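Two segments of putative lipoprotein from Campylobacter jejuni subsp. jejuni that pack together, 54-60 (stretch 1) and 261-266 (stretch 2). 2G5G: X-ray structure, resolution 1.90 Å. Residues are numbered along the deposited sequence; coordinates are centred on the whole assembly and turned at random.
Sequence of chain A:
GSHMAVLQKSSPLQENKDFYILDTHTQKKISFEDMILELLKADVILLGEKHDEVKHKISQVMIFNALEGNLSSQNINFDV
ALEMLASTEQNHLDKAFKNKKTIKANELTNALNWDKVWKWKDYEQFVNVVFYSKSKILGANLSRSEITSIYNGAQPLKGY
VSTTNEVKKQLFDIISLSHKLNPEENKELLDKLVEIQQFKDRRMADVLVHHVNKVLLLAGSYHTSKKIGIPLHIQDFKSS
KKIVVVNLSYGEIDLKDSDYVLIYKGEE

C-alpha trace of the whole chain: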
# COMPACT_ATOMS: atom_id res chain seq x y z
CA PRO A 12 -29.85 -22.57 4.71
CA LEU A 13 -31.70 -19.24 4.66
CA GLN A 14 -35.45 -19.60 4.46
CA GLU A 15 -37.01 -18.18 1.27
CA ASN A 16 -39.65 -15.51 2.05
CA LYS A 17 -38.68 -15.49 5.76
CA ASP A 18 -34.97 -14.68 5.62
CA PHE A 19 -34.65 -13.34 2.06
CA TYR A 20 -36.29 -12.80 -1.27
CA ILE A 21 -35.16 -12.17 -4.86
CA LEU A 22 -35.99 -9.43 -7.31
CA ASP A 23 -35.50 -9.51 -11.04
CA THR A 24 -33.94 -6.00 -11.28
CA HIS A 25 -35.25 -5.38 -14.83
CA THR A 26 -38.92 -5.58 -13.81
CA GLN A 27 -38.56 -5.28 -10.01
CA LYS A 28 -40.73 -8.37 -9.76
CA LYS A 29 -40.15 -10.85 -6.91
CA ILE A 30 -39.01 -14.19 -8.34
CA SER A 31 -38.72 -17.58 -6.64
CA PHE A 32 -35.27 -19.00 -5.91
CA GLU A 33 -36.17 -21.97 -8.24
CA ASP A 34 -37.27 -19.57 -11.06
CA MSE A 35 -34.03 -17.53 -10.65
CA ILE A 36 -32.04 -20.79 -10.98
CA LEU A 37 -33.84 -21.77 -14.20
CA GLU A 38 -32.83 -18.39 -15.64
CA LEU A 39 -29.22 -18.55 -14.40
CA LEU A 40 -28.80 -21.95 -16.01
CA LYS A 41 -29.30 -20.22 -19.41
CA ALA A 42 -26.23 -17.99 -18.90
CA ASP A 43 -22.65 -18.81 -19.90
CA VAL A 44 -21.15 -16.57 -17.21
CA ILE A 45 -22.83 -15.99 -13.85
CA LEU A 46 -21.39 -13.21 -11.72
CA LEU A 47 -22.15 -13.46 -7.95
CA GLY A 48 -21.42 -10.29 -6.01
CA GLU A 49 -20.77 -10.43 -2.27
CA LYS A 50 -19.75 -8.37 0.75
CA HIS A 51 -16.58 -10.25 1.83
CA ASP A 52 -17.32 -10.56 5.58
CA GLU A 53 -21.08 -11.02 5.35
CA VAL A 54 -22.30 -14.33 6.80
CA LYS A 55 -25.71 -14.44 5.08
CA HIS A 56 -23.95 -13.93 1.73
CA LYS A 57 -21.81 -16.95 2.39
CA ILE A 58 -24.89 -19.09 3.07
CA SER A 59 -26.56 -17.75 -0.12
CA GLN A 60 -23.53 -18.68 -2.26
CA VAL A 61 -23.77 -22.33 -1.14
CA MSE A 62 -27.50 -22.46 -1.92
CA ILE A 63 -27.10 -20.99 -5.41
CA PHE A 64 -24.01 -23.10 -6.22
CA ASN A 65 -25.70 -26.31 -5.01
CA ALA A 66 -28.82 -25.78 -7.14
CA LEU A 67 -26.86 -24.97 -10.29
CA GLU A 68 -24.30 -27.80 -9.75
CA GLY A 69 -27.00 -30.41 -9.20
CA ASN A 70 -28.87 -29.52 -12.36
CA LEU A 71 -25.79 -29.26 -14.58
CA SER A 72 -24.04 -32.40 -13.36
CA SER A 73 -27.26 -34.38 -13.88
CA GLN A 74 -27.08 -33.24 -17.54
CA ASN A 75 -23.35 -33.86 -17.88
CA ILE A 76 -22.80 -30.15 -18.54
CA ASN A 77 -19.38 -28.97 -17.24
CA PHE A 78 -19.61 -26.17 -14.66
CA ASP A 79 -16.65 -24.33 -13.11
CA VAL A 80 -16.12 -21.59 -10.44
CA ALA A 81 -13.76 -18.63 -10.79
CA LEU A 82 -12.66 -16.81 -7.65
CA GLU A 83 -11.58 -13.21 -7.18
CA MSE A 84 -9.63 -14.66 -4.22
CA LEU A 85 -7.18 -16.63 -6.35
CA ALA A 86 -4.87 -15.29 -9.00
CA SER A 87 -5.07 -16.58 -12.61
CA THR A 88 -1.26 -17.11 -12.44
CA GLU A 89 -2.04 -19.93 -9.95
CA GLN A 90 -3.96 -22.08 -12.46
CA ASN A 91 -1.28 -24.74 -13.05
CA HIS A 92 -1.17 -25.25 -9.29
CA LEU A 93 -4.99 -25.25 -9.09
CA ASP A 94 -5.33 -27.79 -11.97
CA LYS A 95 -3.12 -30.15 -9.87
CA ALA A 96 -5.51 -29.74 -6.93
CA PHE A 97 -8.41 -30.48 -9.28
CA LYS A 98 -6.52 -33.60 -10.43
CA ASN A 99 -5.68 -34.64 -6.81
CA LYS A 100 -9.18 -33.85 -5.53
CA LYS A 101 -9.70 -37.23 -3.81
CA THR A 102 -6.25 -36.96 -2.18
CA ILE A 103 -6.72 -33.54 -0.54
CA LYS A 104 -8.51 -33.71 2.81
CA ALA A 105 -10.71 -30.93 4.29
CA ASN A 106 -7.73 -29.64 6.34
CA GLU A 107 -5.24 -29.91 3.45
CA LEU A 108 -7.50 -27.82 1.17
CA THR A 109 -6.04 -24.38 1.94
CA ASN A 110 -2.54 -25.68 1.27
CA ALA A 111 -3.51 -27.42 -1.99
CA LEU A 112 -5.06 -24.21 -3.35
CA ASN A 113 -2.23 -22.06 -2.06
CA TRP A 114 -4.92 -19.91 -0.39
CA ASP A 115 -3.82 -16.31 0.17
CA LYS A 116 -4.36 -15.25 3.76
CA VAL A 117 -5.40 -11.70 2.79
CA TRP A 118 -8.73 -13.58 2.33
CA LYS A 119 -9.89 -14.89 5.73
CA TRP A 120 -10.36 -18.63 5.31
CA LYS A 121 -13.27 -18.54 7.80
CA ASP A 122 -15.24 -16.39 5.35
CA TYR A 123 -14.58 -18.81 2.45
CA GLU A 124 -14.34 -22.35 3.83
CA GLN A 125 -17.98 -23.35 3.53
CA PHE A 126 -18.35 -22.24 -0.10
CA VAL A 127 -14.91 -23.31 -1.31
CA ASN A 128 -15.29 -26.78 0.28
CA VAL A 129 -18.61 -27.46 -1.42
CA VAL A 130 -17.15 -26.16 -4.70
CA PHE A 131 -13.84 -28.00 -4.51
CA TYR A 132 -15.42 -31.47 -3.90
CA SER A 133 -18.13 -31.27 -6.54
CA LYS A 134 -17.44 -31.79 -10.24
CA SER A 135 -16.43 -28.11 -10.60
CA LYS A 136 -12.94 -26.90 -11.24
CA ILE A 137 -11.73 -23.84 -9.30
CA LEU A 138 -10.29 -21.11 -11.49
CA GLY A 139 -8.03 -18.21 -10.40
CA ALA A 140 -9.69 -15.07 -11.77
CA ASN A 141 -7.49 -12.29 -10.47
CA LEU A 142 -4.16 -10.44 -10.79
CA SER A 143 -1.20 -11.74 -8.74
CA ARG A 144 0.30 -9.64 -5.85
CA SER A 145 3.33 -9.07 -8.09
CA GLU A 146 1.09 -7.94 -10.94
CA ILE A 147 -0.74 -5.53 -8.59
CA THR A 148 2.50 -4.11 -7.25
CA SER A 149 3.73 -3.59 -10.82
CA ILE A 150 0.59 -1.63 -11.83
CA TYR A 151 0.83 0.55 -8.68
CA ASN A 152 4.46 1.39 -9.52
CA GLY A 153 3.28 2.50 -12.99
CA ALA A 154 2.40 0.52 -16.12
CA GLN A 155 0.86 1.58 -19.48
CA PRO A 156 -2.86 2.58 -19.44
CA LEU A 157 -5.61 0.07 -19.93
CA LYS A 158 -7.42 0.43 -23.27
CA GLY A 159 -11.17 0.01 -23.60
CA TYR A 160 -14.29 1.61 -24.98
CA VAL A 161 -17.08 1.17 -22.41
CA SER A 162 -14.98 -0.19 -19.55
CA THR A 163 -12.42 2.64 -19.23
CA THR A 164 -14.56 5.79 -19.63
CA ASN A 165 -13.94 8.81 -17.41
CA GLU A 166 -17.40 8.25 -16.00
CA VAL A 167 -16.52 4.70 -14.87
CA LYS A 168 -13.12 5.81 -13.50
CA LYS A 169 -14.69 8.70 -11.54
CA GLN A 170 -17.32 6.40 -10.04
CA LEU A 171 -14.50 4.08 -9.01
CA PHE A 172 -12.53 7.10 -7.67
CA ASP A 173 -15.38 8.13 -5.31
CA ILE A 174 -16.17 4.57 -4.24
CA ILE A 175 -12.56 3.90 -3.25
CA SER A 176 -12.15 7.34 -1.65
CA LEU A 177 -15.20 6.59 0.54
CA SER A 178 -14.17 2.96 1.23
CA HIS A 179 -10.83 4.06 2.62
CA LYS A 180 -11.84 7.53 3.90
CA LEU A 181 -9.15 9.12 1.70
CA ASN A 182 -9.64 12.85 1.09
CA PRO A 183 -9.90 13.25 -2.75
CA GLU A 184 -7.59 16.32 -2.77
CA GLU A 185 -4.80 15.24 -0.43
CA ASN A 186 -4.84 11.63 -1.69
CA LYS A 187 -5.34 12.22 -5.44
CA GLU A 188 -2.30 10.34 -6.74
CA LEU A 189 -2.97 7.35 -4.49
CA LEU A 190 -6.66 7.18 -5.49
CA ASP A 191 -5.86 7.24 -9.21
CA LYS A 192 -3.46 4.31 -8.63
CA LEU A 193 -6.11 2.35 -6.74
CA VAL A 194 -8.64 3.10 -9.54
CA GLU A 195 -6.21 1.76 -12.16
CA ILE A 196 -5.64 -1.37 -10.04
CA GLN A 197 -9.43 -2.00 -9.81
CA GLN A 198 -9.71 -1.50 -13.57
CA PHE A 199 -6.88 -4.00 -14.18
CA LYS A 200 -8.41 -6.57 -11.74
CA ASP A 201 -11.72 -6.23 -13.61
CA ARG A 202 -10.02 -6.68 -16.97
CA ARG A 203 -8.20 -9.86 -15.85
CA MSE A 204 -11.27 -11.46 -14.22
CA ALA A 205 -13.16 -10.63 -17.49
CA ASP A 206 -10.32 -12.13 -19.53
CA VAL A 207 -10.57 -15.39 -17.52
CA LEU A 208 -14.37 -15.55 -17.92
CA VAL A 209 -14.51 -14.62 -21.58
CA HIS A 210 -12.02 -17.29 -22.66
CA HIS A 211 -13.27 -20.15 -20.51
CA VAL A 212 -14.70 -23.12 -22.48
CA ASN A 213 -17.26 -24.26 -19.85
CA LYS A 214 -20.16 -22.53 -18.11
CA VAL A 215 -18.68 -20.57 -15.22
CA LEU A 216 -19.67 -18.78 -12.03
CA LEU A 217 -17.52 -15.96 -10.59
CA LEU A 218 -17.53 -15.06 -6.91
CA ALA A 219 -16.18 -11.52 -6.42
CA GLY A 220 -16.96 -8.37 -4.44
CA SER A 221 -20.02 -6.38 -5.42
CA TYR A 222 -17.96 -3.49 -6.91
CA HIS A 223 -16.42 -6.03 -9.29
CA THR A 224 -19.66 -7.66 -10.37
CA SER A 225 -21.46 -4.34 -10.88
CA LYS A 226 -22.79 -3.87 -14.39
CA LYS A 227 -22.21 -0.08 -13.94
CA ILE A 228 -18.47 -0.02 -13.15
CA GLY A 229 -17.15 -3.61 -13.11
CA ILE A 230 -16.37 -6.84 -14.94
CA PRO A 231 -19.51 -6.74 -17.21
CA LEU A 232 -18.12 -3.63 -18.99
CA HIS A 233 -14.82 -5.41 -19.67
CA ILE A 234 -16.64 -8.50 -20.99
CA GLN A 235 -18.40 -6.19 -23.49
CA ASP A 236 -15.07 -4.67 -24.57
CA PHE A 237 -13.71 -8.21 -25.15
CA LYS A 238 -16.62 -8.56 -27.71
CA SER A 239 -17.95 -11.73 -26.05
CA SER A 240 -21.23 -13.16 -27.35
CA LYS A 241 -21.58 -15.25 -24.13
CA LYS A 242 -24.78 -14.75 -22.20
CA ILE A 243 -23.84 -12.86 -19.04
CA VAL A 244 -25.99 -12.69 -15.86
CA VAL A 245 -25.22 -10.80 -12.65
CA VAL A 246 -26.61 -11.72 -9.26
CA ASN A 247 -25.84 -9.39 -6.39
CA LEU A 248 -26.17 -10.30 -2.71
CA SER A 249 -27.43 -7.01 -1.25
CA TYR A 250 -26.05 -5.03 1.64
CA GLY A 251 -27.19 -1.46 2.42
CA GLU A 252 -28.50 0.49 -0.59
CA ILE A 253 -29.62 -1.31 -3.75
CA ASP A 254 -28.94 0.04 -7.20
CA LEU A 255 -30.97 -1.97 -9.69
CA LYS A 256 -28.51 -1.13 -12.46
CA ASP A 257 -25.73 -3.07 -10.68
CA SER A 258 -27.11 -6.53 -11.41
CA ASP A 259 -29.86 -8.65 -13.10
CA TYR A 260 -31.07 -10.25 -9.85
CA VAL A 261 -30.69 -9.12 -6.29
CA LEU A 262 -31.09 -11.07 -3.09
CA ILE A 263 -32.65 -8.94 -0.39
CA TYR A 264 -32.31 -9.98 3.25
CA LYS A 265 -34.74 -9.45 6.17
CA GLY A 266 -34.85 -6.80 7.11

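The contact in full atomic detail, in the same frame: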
# COMPACT_ATOMS: atom_id res chain seq x y z
N VAL A 54 -22.00 -12.91 6.58
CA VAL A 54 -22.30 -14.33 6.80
C VAL A 54 -23.47 -14.86 5.97
O VAL A 54 -23.41 -15.98 5.45
CB VAL A 54 -22.54 -14.63 8.32
CG1 VAL A 54 -23.07 -16.05 8.50
CG2 VAL A 54 -21.26 -14.45 9.11
N LYS A 55 -24.53 -14.06 5.85
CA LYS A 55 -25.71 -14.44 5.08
C LYS A 55 -25.40 -14.57 3.58
O LYS A 55 -26.04 -15.37 2.87
CB LYS A 55 -26.83 -13.42 5.28
CG LYS A 55 -27.59 -13.61 6.58
CD LYS A 55 -28.61 -12.50 6.73
CE LYS A 55 -29.19 -12.45 8.14
NZ LYS A 55 -30.15 -11.31 8.22
N HIS A 56 -24.41 -13.81 3.12
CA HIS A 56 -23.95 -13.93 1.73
C HIS A 56 -23.34 -15.29 1.52
O HIS A 56 -23.64 -15.98 0.54
CB HIS A 56 -22.93 -12.83 1.39
CG HIS A 56 -23.56 -11.48 1.25
ND1 HIS A 56 -22.89 -10.39 0.74
CD2 HIS A 56 -24.80 -11.04 1.57
CE1 HIS A 56 -23.70 -9.34 0.74
NE2 HIS A 56 -24.87 -9.72 1.22
N LYS A 57 -22.47 -15.66 2.46
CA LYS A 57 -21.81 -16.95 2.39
C LYS A 57 -22.79 -18.12 2.36
O LYS A 57 -22.65 -19.04 1.55
CB LYS A 57 -20.70 -17.01 3.45
CG LYS A 57 -19.52 -16.28 2.85
CD LYS A 57 -18.89 -15.29 3.74
CE LYS A 57 -18.38 -14.17 2.93
NZ LYS A 57 -17.19 -14.33 2.04
N ILE A 58 -23.84 -18.08 3.17
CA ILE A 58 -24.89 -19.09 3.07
C ILE A 58 -25.58 -19.12 1.69
O ILE A 58 -25.81 -20.18 1.10
CB ILE A 58 -25.95 -18.95 4.21
CG1 ILE A 58 -25.27 -19.08 5.58
CG2 ILE A 58 -27.01 -20.02 4.05
CD1 ILE A 58 -26.07 -18.48 6.76
N SER A 59 -25.94 -17.93 1.20
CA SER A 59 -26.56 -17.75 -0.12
C SER A 59 -25.74 -18.33 -1.30
O SER A 59 -26.29 -18.91 -2.24
CB SER A 59 -26.81 -16.24 -0.31
OG SER A 59 -27.85 -15.82 0.57
N GLN A 60 -24.44 -18.16 -1.23
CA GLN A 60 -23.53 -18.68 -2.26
C GLN A 60 -23.61 -20.20 -2.35
O GLN A 60 -23.69 -20.75 -3.43
CB GLN A 60 -22.11 -18.21 -1.99
CG GLN A 60 -21.96 -16.73 -2.03
CD GLN A 60 -20.79 -16.20 -1.22
OE1 GLN A 60 -19.87 -16.93 -0.86
NE2 GLN A 60 -20.81 -14.89 -0.95
N VAL A 261 -31.27 -9.53 -7.54
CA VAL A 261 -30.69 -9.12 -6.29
C VAL A 261 -31.38 -9.90 -5.19
O VAL A 261 -32.59 -10.12 -5.21
CB VAL A 261 -30.69 -7.53 -6.11
CG1 VAL A 261 -32.10 -6.98 -6.20
CG2 VAL A 261 -29.96 -7.11 -4.84
N LEU A 262 -30.56 -10.40 -4.26
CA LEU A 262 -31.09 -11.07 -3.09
C LEU A 262 -31.19 -10.05 -2.00
O LEU A 262 -30.23 -9.33 -1.74
CB LEU A 262 -30.20 -12.24 -2.65
CG LEU A 262 -30.62 -13.54 -3.31
CD1 LEU A 262 -30.09 -13.51 -4.76
CD2 LEU A 262 -30.02 -14.77 -2.55
N ILE A 263 -32.35 -9.98 -1.37
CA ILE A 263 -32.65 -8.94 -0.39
C ILE A 263 -32.96 -9.66 0.91
O ILE A 263 -33.80 -10.56 0.93
CB ILE A 263 -33.84 -8.04 -0.82
CG1 ILE A 263 -33.48 -7.25 -2.09
CG2 ILE A 263 -34.22 -7.06 0.32
CD1 ILE A 263 -34.66 -6.61 -2.77
N TYR A 264 -32.26 -9.27 1.97
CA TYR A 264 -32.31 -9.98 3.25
C TYR A 264 -33.17 -9.25 4.29
O TYR A 264 -33.19 -8.02 4.33
CB TYR A 264 -30.89 -10.19 3.80
CG TYR A 264 -30.00 -10.98 2.87
CD1 TYR A 264 -29.11 -10.34 2.02
CD2 TYR A 264 -30.08 -12.38 2.84
CE1 TYR A 264 -28.30 -11.06 1.14
CE2 TYR A 264 -29.26 -13.12 1.96
CZ TYR A 264 -28.37 -12.45 1.13
OH TYR A 264 -27.57 -13.17 0.26
N LYS A 265 -33.87 -10.01 5.12
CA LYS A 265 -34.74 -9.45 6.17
C LYS A 265 -33.95 -9.06 7.43
O LYS A 265 -33.25 -9.91 8.02
CB LYS A 265 -35.87 -10.43 6.53
CG LYS A 265 -37.13 -10.32 5.64
CD LYS A 265 -36.86 -10.34 4.13
CE LYS A 265 -37.84 -11.28 3.39
NZ LYS A 265 -39.29 -11.08 3.70
N GLY A 266 -34.05 -7.79 7.84
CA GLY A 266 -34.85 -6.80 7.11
C GLY A 266 -36.18 -6.45 7.76
O GLY A 266 -36.38 -5.30 8.19
O HOH W 1 -31.98 -12.53 6.52

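Helix 54-60 packs against strand 261-264 and Lys265, which follows it, the two axes approaching to 10.6 Å with their N-to-C directions 132° apart. The contact is small, burying 255 Å² over both sides, and most of it centres on one aromatic side chain, Tyr264, which reaches from the strand to the helix. Val54 opens the helix out of reach of the strand; its carbonyl O accepts the backbone N of Ile58 at 3.1 Å. Lys55 is the first residue to touch. Its CB points toward the strand and lies over one face of the Tyr264 ring, CB to CE2 4.1 Å, so the aliphatic base of the side chain packs on that face. From there the chain runs out almost fully extended (chi1 m, then t, t, t), which suits a long residue at a partly exposed border: the methylenes pack while the ammonium group stays with polar partners. Lys55 NZ lies 3.4 Å from Lys265 O, and water 1 bridges the same two atoms, accepting from Lys55 NZ at 2.8 Å and donating to Lys265 O at 3.3 Å. The side chain of Lys265 starts sideways and its end leads away from the helix. His56 leaves the helix sideways, but its ring end comes nearer the strand, bringing CD2 to 3.5 Å from Tyr264 CE1. The two rings meet obliquely, with centroids 5.5 Å apart and planes at 31°; both ring nitrogens of His56 are hydrogen-bonded elsewhere in the structure, and the contact to Tyr264 is made through carbon. Lys57 points away, and Ile58 points sideways without touching the strand. One turn after Lys55, Ser59 again faces the strand and provides the polar centre of the contact. Tyr264 OH donates a hydrogen bond to Ser59 OG at 2.7 Å, and Ser59 OG in turn donates to Lys55 O at 3.0 Å, with chi1 in the m well. The same carbonyl, Lys55 O, also accepts the backbone N of Ser59 at 3.1 Å. The serine hydroxyl thus relays a hydrogen bond from the tyrosine to the helix backbone, and Ser59 OG lies at the edge of the Tyr264 ring, near its plane. Beside it, Leu262, two residues before Tyr264 and likewise directed toward the helix, adds a van der Waals contact, Leu262 CD2 to Ser59 OG 3.9 Å. Gln60 turns sideways and makes no contact with the strand, its backbone N bonded to His56 O at 2.9 Å.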